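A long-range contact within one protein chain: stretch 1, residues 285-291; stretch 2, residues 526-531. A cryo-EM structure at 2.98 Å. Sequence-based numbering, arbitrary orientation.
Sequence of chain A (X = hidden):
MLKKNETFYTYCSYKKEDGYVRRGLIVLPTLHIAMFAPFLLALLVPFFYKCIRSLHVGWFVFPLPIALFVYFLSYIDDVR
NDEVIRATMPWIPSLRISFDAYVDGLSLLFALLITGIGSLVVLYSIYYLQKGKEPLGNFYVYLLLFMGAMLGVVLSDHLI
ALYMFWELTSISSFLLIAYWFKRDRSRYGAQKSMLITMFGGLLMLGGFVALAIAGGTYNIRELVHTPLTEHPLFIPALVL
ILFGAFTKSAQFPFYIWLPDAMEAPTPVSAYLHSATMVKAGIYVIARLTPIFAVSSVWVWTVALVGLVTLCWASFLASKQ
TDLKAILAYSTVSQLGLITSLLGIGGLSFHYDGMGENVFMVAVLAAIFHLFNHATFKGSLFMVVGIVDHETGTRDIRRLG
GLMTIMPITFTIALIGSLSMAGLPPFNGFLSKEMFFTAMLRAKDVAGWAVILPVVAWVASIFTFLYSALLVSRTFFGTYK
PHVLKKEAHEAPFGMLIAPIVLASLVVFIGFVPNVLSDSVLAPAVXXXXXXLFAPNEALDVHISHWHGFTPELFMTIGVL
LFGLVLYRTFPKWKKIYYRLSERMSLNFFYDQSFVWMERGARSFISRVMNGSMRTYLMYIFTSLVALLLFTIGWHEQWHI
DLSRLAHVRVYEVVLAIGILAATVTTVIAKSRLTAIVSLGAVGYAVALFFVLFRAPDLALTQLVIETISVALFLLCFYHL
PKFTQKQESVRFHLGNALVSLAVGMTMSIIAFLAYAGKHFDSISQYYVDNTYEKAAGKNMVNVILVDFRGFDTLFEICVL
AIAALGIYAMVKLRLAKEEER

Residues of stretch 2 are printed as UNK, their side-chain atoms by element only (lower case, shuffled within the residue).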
# COMPACT_ATOMS: atom_id res chain seq x y z
N ILE A 285 -77.64 68.55 -21.00
CA ILE A 285 -78.00 69.14 -22.29
C ILE A 285 -77.94 70.67 -22.22
O ILE A 285 -77.34 71.32 -23.09
CB ILE A 285 -79.39 68.65 -22.73
CG1 ILE A 285 -79.36 67.15 -23.01
CG2 ILE A 285 -79.85 69.38 -23.97
CD1 ILE A 285 -80.71 66.54 -23.14
N ALA A 286 -78.49 71.25 -21.15
CA ALA A 286 -78.47 72.70 -21.01
C ALA A 286 -77.08 73.23 -20.71
O ALA A 286 -76.78 74.38 -21.01
CB ALA A 286 -79.43 73.12 -19.90
N ARG A 287 -76.21 72.39 -20.14
CA ARG A 287 -74.86 72.80 -19.80
C ARG A 287 -73.95 72.78 -21.03
O ARG A 287 -73.08 73.64 -21.17
CB ARG A 287 -74.32 71.87 -18.71
CG ARG A 287 -72.90 72.11 -18.24
CD ARG A 287 -72.78 73.33 -17.36
NE ARG A 287 -72.48 74.54 -18.11
CZ ARG A 287 -72.51 75.76 -17.60
NH1 ARG A 287 -72.84 75.93 -16.33
NH2 ARG A 287 -72.23 76.81 -18.36
N LEU A 288 -74.15 71.81 -21.92
CA LEU A 288 -73.30 71.65 -23.09
C LEU A 288 -73.91 72.23 -24.36
O LEU A 288 -73.30 72.10 -25.42
CB LEU A 288 -72.98 70.17 -23.30
CG LEU A 288 -72.14 69.57 -22.18
CD1 LEU A 288 -71.98 68.09 -22.38
CD2 LEU A 288 -70.79 70.25 -22.12
N THR A 289 -75.10 72.84 -24.27
CA THR A 289 -75.67 73.59 -25.39
C THR A 289 -74.76 74.65 -26.02
O THR A 289 -74.76 74.74 -27.26
CB THR A 289 -77.01 74.18 -24.93
OG1 THR A 289 -77.84 73.13 -24.44
CG2 THR A 289 -77.74 74.84 -26.06
N PRO A 290 -73.95 75.45 -25.30
CA PRO A 290 -73.05 76.37 -26.02
C PRO A 290 -71.91 75.71 -26.80
O PRO A 290 -71.16 76.43 -27.46
CB PRO A 290 -72.47 77.25 -24.90
CG PRO A 290 -73.43 77.18 -23.85
CD PRO A 290 -73.96 75.80 -23.87
N ILE A 291 -71.75 74.40 -26.74
CA ILE A 291 -70.72 73.69 -27.48
C ILE A 291 -71.29 72.98 -28.70
O ILE A 291 -70.77 73.11 -29.81
CB ILE A 291 -69.98 72.70 -26.55
CG1 ILE A 291 -69.24 73.45 -25.45
CG2 ILE A 291 -69.00 71.87 -27.33
CD1 ILE A 291 -68.71 72.55 -24.37
N UNK A 526 -78.86 83.49 -19.45
CA UNK A 526 -77.55 83.98 -19.86
C UNK A 526 -76.46 82.92 -19.75
O UNK A 526 -75.41 83.06 -20.38
c UNK A 526 -79.32 88.83 -19.74
o UNK A 526 -80.03 89.98 -19.95
c UNK A 526 -77.92 86.47 -19.30
c UNK A 526 -78.78 86.98 -18.34
c UNK A 526 -77.13 85.20 -19.03
c UNK A 526 -79.49 88.14 -18.57
c UNK A 526 -77.74 87.19 -20.47
c UNK A 526 -78.45 88.35 -20.70
N UNK A 527 -76.68 81.88 -18.95
CA UNK A 527 -75.73 80.77 -18.86
C UNK A 527 -75.90 79.79 -20.01
O UNK A 527 -74.92 79.40 -20.65
c UNK A 527 -75.89 80.05 -17.53
N UNK A 528 -77.14 79.38 -20.29
CA UNK A 528 -77.41 78.39 -21.34
C UNK A 528 -77.09 78.96 -22.72
O UNK A 528 -76.70 78.22 -23.64
c UNK A 528 -79.07 77.26 -19.86
c UNK A 528 -79.23 76.89 -22.28
c UNK A 528 -78.86 77.89 -21.21
N UNK A 529 -77.17 80.27 -22.89
CA UNK A 529 -76.95 80.90 -24.19
C UNK A 529 -75.69 81.74 -24.16
O UNK A 529 -75.70 82.90 -24.59
c UNK A 529 -79.48 81.04 -24.71
c UNK A 529 -78.15 81.75 -24.57
c UNK A 529 -80.55 82.08 -24.93
c UNK A 529 -79.46 80.04 -25.84
N UNK A 530 -74.61 81.17 -23.64
CA UNK A 530 -73.37 81.91 -23.41
C UNK A 530 -72.73 82.37 -24.71
O UNK A 530 -72.78 81.67 -25.73
o UNK A 530 -67.57 83.73 -21.31
c UNK A 530 -68.75 82.15 -22.65
c UNK A 530 -72.38 81.04 -22.62
c UNK A 530 -69.90 83.36 -20.93
c UNK A 530 -71.10 81.75 -22.27
c UNK A 530 -71.06 82.69 -21.25
c UNK A 530 -69.92 81.49 -22.96
c UNK A 530 -68.74 83.08 -21.63
N UNK A 531 -72.14 83.56 -24.68
CA UNK A 531 -71.43 84.09 -25.82
C UNK A 531 -72.29 84.55 -26.97
O UNK A 531 -71.83 84.60 -28.11

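Position 526 carries eight side-chain atoms, seven carbons and one oxygen: a single carbon leads to a six-membered carbon ring, and the oxygen sits on that ring. This is a phenol, and nothing of it comes near stretch 1; its oxygen is hydrogen-bonded elsewhere in the structure. The residue is Tyr526, on the last stretch of a helix that runs to 528.

Position 527 has one side-chain carbon and nothing beyond it. It meets stretch 1 through its backbone: its O lies 4.2 Å from CG of Pro290 and 4.4 Å from NH2 of Arg287. The second distance is too long for a hydrogen bond, so the guanidinium is a neighbour here, not a partner. The CA-to-CB bond of Arg287 points away, but the end of the side chain comes nearer. The lone carbon makes the residue Ala527.

Position 528 shows three carbons, one carrying two others. One carbon of the fork lies 3.7 Å from O of Ala286; the other packs 4.2 Å from CB of Ala286. The backbone takes part as well, with O of 528 3.4 Å from CG of Pro290. A fork directly at CB, with no heteroatom, means Val528. It has the largest area covered by the other stretch, and its CA is 5.8 Å from the CA of Ala286, one of the two nearest CA pairs across the contact.

Position 529 has four carbons, forked at the second. Its CA-to-CB bond points away from stretch 1 and its side chain makes no contact there. The pattern is that of leucine, and Leu529 is the first residue to leave helical phi/psi.

Position 530 again holds seven carbons and an oxygen, with a six-carbon ring beyond the first carbon. Its CA-to-CB bond points toward stretch 1 and CB packs 4.2 Å from CG of Pro290, but the ring then leads away, so the root of the side chain makes the contact. This is Tyr530.

Position 531 has no side-chain atoms, and an ideal CB would find nothing of stretch 1 within 5.5 Å. It is Gly531, whose phi of 73° favours glycine by itself.

The contact works by shape, without a hydrogen bond between the stretches. Val528 packs on Ala286, while Pro290 sits against the helix exit, touching the carbonyls of 527 and 528 and the start of Tyr530. Thr289 adds its CB, 4.4 Å from CG1 of Val528, while its OG1 donates to O of Ile285, one turn back on its own helix, at a very short 2.3 Å.

Stretch 2 526-531: YAVLYG
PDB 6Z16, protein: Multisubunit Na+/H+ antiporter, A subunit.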